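Local coordinates for uncharacterized protein (Pyrococcus furiosus, PDB 4XM0), which probably acts as a zinc-dependent deacetylase of the GlcNAc-PI de-N-acetylase (PIG-L/LmbE-like) family, removing acetyl groups from N-acetylated sugar substrates, at residues Phe22-Pro27 with Phe250-Gly255; Thr51-Ser56 with Lys97-Arg102; Glu206-Ala211 with Pro229-Val234. All coordinates share one frame; numbering follows the deposited sequence.

Contact 1: residues Phe22-Pro27 with Phe250-Gly255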
loop_
_atom_site.group_PDB
_atom_site.type_symbol
_atom_site.label_atom_id
_atom_site.label_comp_id
_atom_site.label_asym_id
_atom_site.label_seq_id
_atom_site.Cartn_x
_atom_site.Cartn_y
_atom_site.Cartn_z
ATOM N N PHE A 22 -29.683 16.400 23.673
ATOM C CA PHE A 22 -28.458 17.106 23.375
ATOM C C PHE A 22 -28.322 18.393 24.185
ATOM O O PHE A 22 -29.215 19.246 24.177
ATOM C CB PHE A 22 -28.347 17.375 21.875
ATOM C CG PHE A 22 -27.017 17.907 21.471
ATOM C CD1 PHE A 22 -25.858 17.199 21.772
ATOM C CD2 PHE A 22 -26.916 19.122 20.815
ATOM C CE1 PHE A 22 -24.619 17.694 21.421
ATOM C CE2 PHE A 22 -25.681 19.627 20.453
ATOM C CZ PHE A 22 -24.528 18.913 20.757
ATOM N N ASN A 23 -27.195 18.524 24.880
ATOM C CA ASN A 23 -26.956 19.662 25.767
ATOM C C ASN A 23 -25.507 20.157 25.708
ATOM O O ASN A 23 -24.588 19.365 25.463
ATOM C CB ASN A 23 -27.377 19.284 27.198
ATOM C CG ASN A 23 -26.619 20.050 28.265
ATOM O OD1 ASN A 23 -26.610 21.286 28.283
ATOM N ND2 ASN A 23 -25.979 19.313 29.171
ATOM N N LEU A 24 -25.312 21.458 25.948
ATOM C CA LEU A 24 -23.983 22.089 25.830
ATOM C C LEU A 24 -23.561 23.069 26.946
ATOM O O LEU A 24 -22.477 23.655 26.881
ATOM C CB LEU A 24 -23.845 22.777 24.468
ATOM C CG LEU A 24 -23.792 21.893 23.223
ATOM C CD1 LEU A 24 -23.968 22.743 21.976
ATOM C CD2 LEU A 24 -22.493 21.101 23.165
ATOM N N GLU A 25 -24.403 23.261 27.955
ATOM C CA GLU A 25 -23.993 24.041 29.125
ATOM C C GLU A 25 -23.078 23.179 29.971
ATOM O O GLU A 25 -22.127 23.673 30.583
ATOM C CB GLU A 25 -25.200 24.488 29.949
ATOM C CG GLU A 25 -26.023 25.599 29.305
ATOM C CD GLU A 25 -27.459 25.597 29.780
ATOM O OE1 GLU A 25 -28.350 25.915 28.964
ATOM O OE2 GLU A 25 -27.695 25.265 30.966
ATOM N N ASN A 26 -23.388 21.883 29.987
ATOM C CA ASN A 26 -22.587 20.866 30.671
ATOM C C ASN A 26 -22.582 19.519 29.926
ATOM O O ASN A 26 -23.424 18.648 30.188
ATOM C CB ASN A 26 -23.020 20.702 32.144
ATOM C CG ASN A 26 -24.539 20.559 32.321
ATOM O OD1 ASN A 26 -25.332 21.309 31.738
ATOM N ND2 ASN A 26 -24.941 19.606 33.155
ATOM N N PRO A 27 -21.648 19.358 28.963
ATOM C CA PRO A 27 -21.557 18.094 28.221
ATOM C C PRO A 27 -20.629 17.081 28.892
ATOM O O PRO A 27 -20.883 15.875 28.820
ATOM C CB PRO A 27 -21.012 18.523 26.842
ATOM C CG PRO A 27 -20.913 20.047 26.882
ATOM C CD PRO A 27 -20.827 20.408 28.333
ATOM N N PHE A 250 -14.073 23.657 21.977
ATOM C CA PHE A 250 -14.344 22.273 21.632
ATOM C C PHE A 250 -15.539 22.197 20.731
ATOM O O PHE A 250 -16.450 23.025 20.823
ATOM C CB PHE A 250 -14.671 21.484 22.892
ATOM C CG PHE A 250 -13.567 21.452 23.868
ATOM C CD1 PHE A 250 -12.531 20.541 23.721
ATOM C CD2 PHE A 250 -13.545 22.342 24.930
ATOM C CE1 PHE A 250 -11.480 20.513 24.633
ATOM C CE2 PHE A 250 -12.510 22.328 25.851
ATOM C CZ PHE A 250 -11.473 21.411 25.705
ATOM N N ARG A 251 -15.566 21.198 19.871
ATOM C CA ARG A 251 -16.788 20.975 19.147
ATOM C C ARG A 251 -17.394 19.652 19.564
ATOM O O ARG A 251 -16.773 18.593 19.436
ATOM C CB ARG A 251 -16.604 21.089 17.630
ATOM C CG ARG A 251 -17.925 21.171 16.884
ATOM C CD ARG A 251 -17.750 21.277 15.379
ATOM N NE ARG A 251 -19.051 21.340 14.697
ATOM C CZ ARG A 251 -19.720 22.467 14.434
ATOM N NH1 ARG A 251 -19.226 23.647 14.795
ATOM N NH2 ARG A 251 -20.892 22.418 13.807
ATOM N N VAL A 252 -18.601 19.747 20.102
ATOM C CA VAL A 252 -19.379 18.592 20.490
ATOM C C VAL A 252 -20.643 18.610 19.652
ATOM O O VAL A 252 -21.396 19.577 19.670
ATOM C CB VAL A 252 -19.733 18.609 21.996
ATOM C CG1 VAL A 252 -20.433 17.306 22.416
ATOM C CG2 VAL A 252 -18.484 18.832 22.840
HETATM N N MSE A 253 -20.850 17.549 18.887
HETATM C CA MSE A 253 -22.060 17.394 18.112
HETATM C C MSE A 253 -22.659 16.070 18.525
HETATM O O MSE A 253 -21.939 15.191 19.022
HETATM C CB MSE A 253 -21.761 17.334 16.619
HETATM C CG MSE A 253 -21.079 18.546 16.031
HETATM SE SE MSE A 253 -21.083 18.407 14.085
HETATM C CE MSE A 253 -19.716 17.045 13.850
ATOM N N PRO A 254 -23.978 15.911 18.319
ATOM C CA PRO A 254 -24.583 14.620 18.554
ATOM C C PRO A 254 -24.057 13.577 17.564
ATOM O O PRO A 254 -23.719 13.908 16.417
ATOM C CB PRO A 254 -26.076 14.892 18.310
ATOM C CG PRO A 254 -26.119 16.063 17.427
ATOM C CD PRO A 254 -24.978 16.907 17.886
ATOM N N GLY A 255 -23.995 12.329 18.018
ATOM C CA GLY A 255 -23.530 11.213 17.197
ATOM C C GLY A 255 -24.164 11.049 15.823
ATOM O O GLY A 255 -23.579 10.416 14.947
#
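The Phe22 ring meets the 250-255 segment with one face and one edge. Pro254 lies over the face, offset toward the rim: its CD is 3.6 Å from the ring centroid and 16° off the normal, a CH-pi contact. At the edge, near the ring plane, sits the backbone O of Val252, 3.4 Å from Phe22 CZ. Phe22 CG is anti to the backbone N (chi1 -171°), which swings the ring across to the proline, and the two side chains cross at about a right angle. The ring's CE1 also lies 4.3 Å from Val252 CG1. Val252 also meets Leu24, whose CD2 branch comes within 3.9 Å of Val252 CB as the two side chains run past each other in opposite directions. The contact is thus apolar, two hydrophobic side chains of one loop set against a valine and a proline of the other. Next to it the first loop is shaped by an Asx turn: Asn23 OD1 accepts from Glu25 N at 3.0 Å, with the donor above the carbonyl plane. Arg251 and Met253, a selenomethionine, pack on Tyr145 of a second subunit. Both segments are loops, one following helix 8-19 and the other leaving strand 247-250, so the contact ties the N-terminal region to the C-terminal part of the chain, where Ile267 touches Phe22 and Pro254. At the start of the second loop, Phe250 reaches inward to pack against helix 43-57 and strand 197-200.

Contact 2: residues Thr51-Ser56 with Lys97-Arg102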
loop_
_atom_site.group_PDB
_atom_site.type_symbol
_atom_site.label_atom_id
_atom_site.label_comp_id
_atom_site.label_asym_id
_atom_site.label_seq_id
_atom_site.Cartn_x
_atom_site.Cartn_y
_atom_site.Cartn_z
ATOM N N THR A 51 -8.058 22.800 30.100
ATOM C CA THR A 51 -9.263 21.991 30.259
ATOM C C THR A 51 -8.919 20.610 30.779
ATOM O O THR A 51 -9.757 19.960 31.387
ATOM C CB THR A 51 -10.082 21.870 28.955
ATOM O OG1 THR A 51 -10.248 23.162 28.356
ATOM C CG2 THR A 51 -11.456 21.268 29.228
ATOM N N ILE A 52 -7.685 20.166 30.558
ATOM C CA ILE A 52 -7.256 18.888 31.131
ATOM C C ILE A 52 -7.029 19.039 32.644
ATOM O O ILE A 52 -7.525 18.221 33.430
ATOM C CB ILE A 52 -6.011 18.248 30.415
ATOM C CG1 ILE A 52 -6.332 17.861 28.969
ATOM C CG2 ILE A 52 -5.583 16.983 31.130
ATOM C CD1 ILE A 52 -5.101 17.487 28.134
ATOM N N LYS A 53 -6.294 20.082 33.043
ATOM C CA LYS A 53 -6.054 20.345 34.463
ATOM C C LYS A 53 -7.388 20.465 35.164
ATOM O O LYS A 53 -7.596 19.854 36.211
ATOM C CB LYS A 53 -5.226 21.609 34.688
ATOM C CG LYS A 53 -4.894 21.881 36.149
ATOM C CD LYS A 53 -4.027 20.776 36.760
ATOM C CE LYS A 53 -3.580 21.122 38.188
ATOM N NZ LYS A 53 -2.215 20.591 38.489
ATOM N N LYS A 54 -8.295 21.230 34.562
ATOM C CA LYS A 54 -9.627 21.407 35.107
ATOM C C LYS A 54 -10.230 20.037 35.387
ATOM O O LYS A 54 -10.648 19.768 36.508
ATOM C CB LYS A 54 -10.496 22.252 34.169
ATOM C CG LYS A 54 -11.566 23.079 34.878
ATOM C CD LYS A 54 -11.853 24.401 34.154
ATOM C CE LYS A 54 -13.115 25.077 34.718
ATOM N NZ LYS A 54 -13.698 26.131 33.831
ATOM N N LEU A 55 -10.214 19.160 34.386
ATOM C CA LEU A 55 -10.706 17.781 34.520
ATOM C C LEU A 55 -9.773 16.865 35.321
ATOM O O LEU A 55 -10.080 15.691 35.518
ATOM C CB LEU A 55 -10.977 17.165 33.138
ATOM C CG LEU A 55 -12.254 17.561 32.382
ATOM C CD1 LEU A 55 -12.104 17.281 30.904
ATOM C CD2 LEU A 55 -13.491 16.833 32.927
ATOM N N SER A 56 -8.637 17.394 35.771
ATOM C CA SER A 56 -7.750 16.667 36.673
ATOM C C SER A 56 -7.839 17.200 38.092
ATOM O O SER A 56 -7.379 16.554 39.035
ATOM C CB SER A 56 -6.321 16.766 36.197
ATOM O OG SER A 56 -6.054 15.751 35.263
ATOM N N LYS A 97 2.259 14.892 34.302
ATOM C CA LYS A 97 2.451 14.982 35.747
ATOM C C LYS A 97 1.954 16.321 36.307
ATOM O O LYS A 97 1.396 16.364 37.407
ATOM C CB LYS A 97 3.942 14.789 36.051
ATOM C CG LYS A 97 4.316 14.581 37.504
ATOM C CD LYS A 97 5.834 14.459 37.648
ATOM C CE LYS A 97 6.261 14.340 39.117
ATOM N NZ LYS A 97 7.743 14.346 39.308
ATOM N N LEU A 98 2.164 17.396 35.541
ATOM C CA LEU A 98 1.714 18.739 35.909
ATOM C C LEU A 98 0.195 18.874 35.830
ATOM O O LEU A 98 -0.419 19.595 36.627
ATOM C CB LEU A 98 2.346 19.814 35.003
ATOM C CG LEU A 98 3.847 20.168 34.972
ATOM C CD1 LEU A 98 4.222 20.891 33.656
ATOM C CD2 LEU A 98 4.287 20.984 36.201
ATOM N N LEU A 99 -0.403 18.180 34.867
ATOM C CA LEU A 99 -1.803 18.389 34.525
ATOM C C LEU A 99 -2.740 17.357 35.129
ATOM O O LEU A 99 -3.951 17.417 34.903
ATOM C CB LEU A 99 -1.985 18.411 33.005
ATOM C CG LEU A 99 -1.725 19.675 32.185
ATOM C CD1 LEU A 99 -2.006 19.367 30.727
ATOM C CD2 LEU A 99 -2.585 20.842 32.642
ATOM N N GLY A 100 -2.196 16.417 35.896
ATOM C CA GLY A 100 -3.024 15.347 36.463
ATOM C C GLY A 100 -3.377 14.304 35.416
ATOM O O GLY A 100 -4.330 13.538 35.571
ATOM N N VAL A 101 -2.614 14.317 34.323
ATOM C CA VAL A 101 -2.601 13.247 33.341
ATOM C C VAL A 101 -1.604 12.220 33.878
ATOM O O VAL A 101 -0.410 12.518 34.002
ATOM C CB VAL A 101 -2.121 13.764 31.958
ATOM C CG1 VAL A 101 -2.356 12.729 30.876
ATOM C CG2 VAL A 101 -2.803 15.060 31.608
ATOM N N ARG A 102 -2.084 11.020 34.200
ATOM C CA ARG A 102 -1.182 9.978 34.701
ATOM C C ARG A 102 -0.729 8.955 33.647
ATOM O O ARG A 102 0.459 8.615 33.579
ATOM C CB ARG A 102 -1.746 9.298 35.965
ATOM C CG ARG A 102 -1.681 10.181 37.251
ATOM C CD ARG A 102 -2.204 9.456 38.500
ATOM N NE ARG A 102 -3.558 8.912 38.326
ATOM C CZ ARG A 102 -4.686 9.569 38.594
ATOM N NH1 ARG A 102 -4.651 10.820 39.058
ATOM N NH2 ARG A 102 -5.860 8.971 38.394
#
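Lys53 NZ donates to the backbone O of Leu98 at 2.8 Å, approaching at a C=O...N angle of 164°, nearly in line with the carbonyl. Its chain leaves with CG anti to the backbone N (chi1 -177°) and bends at chi2 and chi4, which brings the ammonium to the last turn of helix 81-99. Nearer the backbone, Leu99 CD2 rests against Lys53 CB, and Leu99 CD1 lies 4.2 Å from Ile52 CB. On the side facing strand 61-68, Ile52 CG2 meets Val101 CG2, the two side chains crossing obliquely. Ser56 OG lies 2.8 Å from Gly100 O, a weak hydrogen bond at most. Gly100 takes a positive phi (76°), which by itself favours glycine, as the chain leaves the helix for strand 101-109. An alanine in place of Lys53 would remove the ammonium and the chain that carries it, and would probably leave Leu98 O without this donor at the helix end and Leu204 and Leu207 without the aliphatic chain they pack on. Behind the apolar side chains, Tyr64 of strand 61-68 backs Ile52, Leu99 and Val101, so helices 43-57 and 81-99 lie together over the parallel sheet of this Rossmann-like fold. Carbonyls at a helix C-terminus carry partial negative charge, so the lysine's positive charge is likely to be favoured there, adding a polar tie to a largely hydrophobic helix junction.

Contact 3: residues Glu206-Ala211 with Pro229-Val234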
loop_
_atom_site.group_PDB
_atom_site.type_symbol
_atom_site.label_atom_id
_atom_site.label_comp_id
_atom_site.label_asym_id
_atom_site.label_seq_id
_atom_site.Cartn_x
_atom_site.Cartn_y
_atom_site.Cartn_z
ATOM N N GLU A 206 -1.743 30.013 33.306
ATOM C CA GLU A 206 -0.323 30.168 33.622
ATOM C C GLU A 206 0.378 28.824 33.855
ATOM O O GLU A 206 1.603 28.721 33.729
ATOM C CB GLU A 206 -0.127 31.125 34.807
ATOM C CG GLU A 206 -0.299 32.605 34.437
ATOM C CD GLU A 206 0.720 33.103 33.399
ATOM O OE1 GLU A 206 1.915 32.746 33.502
ATOM O OE2 GLU A 206 0.327 33.862 32.483
ATOM N N LEU A 207 -0.419 27.809 34.198
ATOM C CA LEU A 207 0.040 26.420 34.331
ATOM C C LEU A 207 0.080 25.739 32.960
ATOM O O LEU A 207 0.851 24.790 32.763
ATOM C CB LEU A 207 -0.876 25.637 35.288
ATOM C CG LEU A 207 -0.695 24.129 35.510
ATOM C CD1 LEU A 207 0.707 23.802 36.001
ATOM C CD2 LEU A 207 -1.725 23.627 36.487
ATOM N N LYS A 208 -0.744 26.236 32.026
ATOM C CA LYS A 208 -0.794 25.726 30.645
ATOM C C LYS A 208 0.520 25.946 29.889
ATOM O O LYS A 208 1.014 25.022 29.242
ATOM C CB LYS A 208 -1.972 26.322 29.860
ATOM C CG LYS A 208 -2.267 25.583 28.566
ATOM C CD LYS A 208 -3.263 26.307 27.700
ATOM C CE LYS A 208 -3.364 25.643 26.345
ATOM N NZ LYS A 208 -4.155 26.457 25.379
ATOM N N LEU A 209 1.087 27.152 29.991
ATOM C CA LEU A 209 2.364 27.484 29.339
ATOM C C LEU A 209 3.557 26.740 29.954
ATOM O O LEU A 209 4.554 26.496 29.276
ATOM C CB LEU A 209 2.616 28.998 29.341
ATOM C CG LEU A 209 1.526 29.927 28.782
ATOM C CD1 LEU A 209 1.961 31.387 28.862
ATOM C CD2 LEU A 209 1.132 29.560 27.350
ATOM N N LYS A 210 3.445 26.379 31.233
ATOM C CA LYS A 210 4.497 25.622 31.932
ATOM C C LYS A 210 4.421 24.130 31.564
ATOM O O LYS A 210 5.420 23.403 31.662
ATOM C CB LYS A 210 4.387 25.825 33.453
ATOM C CG LYS A 210 5.718 25.937 34.188
ATOM C CD LYS A 210 5.501 25.878 35.691
ATOM C CE LYS A 210 6.760 26.260 36.457
ATOM N NZ LYS A 210 6.485 26.401 37.917
ATOM N N ALA A 211 3.222 23.697 31.164
ATOM C CA ALA A 211 2.990 22.363 30.600
ATOM C C ALA A 211 3.409 22.341 29.128
ATOM O O ALA A 211 3.977 21.351 28.652
ATOM C CB ALA A 211 1.517 21.958 30.751
ATOM N N PRO A 229 3.103 35.104 22.211
ATOM C CA PRO A 229 2.227 36.037 21.507
ATOM C C PRO A 229 1.158 35.285 20.715
ATOM O O PRO A 229 0.014 35.739 20.625
ATOM C CB PRO A 229 3.180 36.748 20.545
ATOM C CG PRO A 229 4.505 36.680 21.215
ATOM C CD PRO A 229 4.530 35.379 21.947
ATOM N N PHE A 230 1.544 34.132 20.168
ATOM C CA PHE A 230 0.635 33.271 19.424
ATOM C C PHE A 230 -0.444 32.646 20.315
ATOM O O PHE A 230 -1.627 32.919 20.116
ATOM C CB PHE A 230 1.413 32.208 18.640
ATOM C CG PHE A 230 0.541 31.234 17.893
ATOM C CD1 PHE A 230 -0.227 31.652 16.812
ATOM C CD2 PHE A 230 0.499 29.895 18.267
ATOM C CE1 PHE A 230 -1.028 30.755 16.119
ATOM C CE2 PHE A 230 -0.301 28.990 17.583
ATOM C CZ PHE A 230 -1.065 29.421 16.504
ATOM N N LEU A 231 -0.040 31.840 21.299
ATOM C CA LEU A 231 -0.986 31.151 22.194
ATOM C C LEU A 231 -1.995 32.064 22.885
ATOM O O LEU A 231 -3.167 31.697 23.029
ATOM C CB LEU A 231 -0.244 30.323 23.239
ATOM C CG LEU A 231 -0.289 28.806 23.031
ATOM C CD1 LEU A 231 1.006 28.144 23.530
ATOM C CD2 LEU A 231 -1.546 28.178 23.669
ATOM N N ARG A 232 -1.533 33.243 23.308
ATOM C CA ARG A 232 -2.400 34.265 23.911
ATOM C C ARG A 232 -3.437 34.785 22.906
ATOM O O ARG A 232 -4.554 35.117 23.293
ATOM C CB ARG A 232 -1.584 35.435 24.494
ATOM C CG ARG A 232 -0.530 35.048 25.543
ATOM C CD ARG A 232 -0.919 35.390 26.981
ATOM N NE ARG A 232 0.135 34.964 27.907
ATOM C CZ ARG A 232 0.009 34.867 29.231
ATOM N NH1 ARG A 232 -1.137 35.170 29.832
ATOM N NH2 ARG A 232 1.042 34.458 29.958
ATOM N N THR A 233 -3.070 34.844 21.625
ATOM C CA THR A 233 -4.004 35.261 20.576
ATOM C C THR A 233 -5.120 34.233 20.387
ATOM O O THR A 233 -6.299 34.602 20.302
ATOM C CB THR A 233 -3.296 35.498 19.232
ATOM O OG1 THR A 233 -2.120 36.289 19.438
ATOM C CG2 THR A 233 -4.223 36.216 18.262
ATOM N N VAL A 234 -4.737 32.954 20.329
ATOM C CA VAL A 234 -5.679 31.843 20.152
ATOM C C VAL A 234 -6.674 31.786 21.315
ATOM O O VAL A 234 -7.888 31.902 21.107
ATOM C CB VAL A 234 -4.958 30.459 20.017
ATOM C CG1 VAL A 234 -5.963 29.337 19.760
ATOM C CG2 VAL A 234 -3.927 30.483 18.908
#
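Leu209 and Leu231 bring the backbones closest, with their CA atoms 8.7 Å apart; the first belongs to the short helix 208-213 and the second to the long helix 224-240. At that spacing the side chains bridge the gap. Leu209 CD2 and Leu231 CD1 touch at 4.1 Å, the two leucines running past each other in opposite directions. Lys208 is extended, so that its CE-NZ end reaches the other branch of Leu231, with NZ 3.6 Å from CD2; its ammonium is taken up beyond the contact in a salt bridge with Glu248. Leu209 CD1 lies obliquely against the guanidinium of Arg232, 3.4 Å from NH2. That guanidinium also forms a salt bridge with Glu206. Arg232 NH2 gives OE2 of Glu206 a bond of 2.7 Å, with an N-H...O angle of 158°, and NH1 adds a weak one of 3.3 Å to the same oxygen. OE2 is met on its syn side and at the edge of the guanidinium, the two flat groups lying 30° apart, nearly coplanar. Glu206 folds back at chi2 (-62°), which turns its carboxylate toward the arginine. NH1 is also bonded to Tyr246 OH, which helps fix the guanidinium's rotation. Other side chains of helix 224-240 pack on a third subunit: Phe230 on its Leu256, Thr233 on its Leu15. The contact therefore pairs two leucines with two matched charges: Glu206-Arg232 bridges the segments, while Lys208-Glu248 connects helix 208-213 to strand 247-250 and probably balances the buried ammonium.

Contacts 2 and 3 follow each other along the chain, and contact 1, whose segments lie close to its two ends, encloses both. Contact 2 joins two helices on the parallel sheet; contact 3 adds the later helices 208-213 and 224-240. Their centres are about 16 Å apart and they touch, Leu98 and Leu99 packing on Ala211, and Lys53 on Leu207. Contact 1 lies about 21 Å from contact 2 and 25 Å from contact 3, centre to centre. Glu248, on strand 247-250, binds both Thr51 and Lys208, linking contacts 2 and 3. Contact 2 lies within the Rossmann-like domain; its packing on contact 3, and Phe250 on Thr51, bring the C-terminal part of the chain against it, while contacts 1 and 3 also face other subunits.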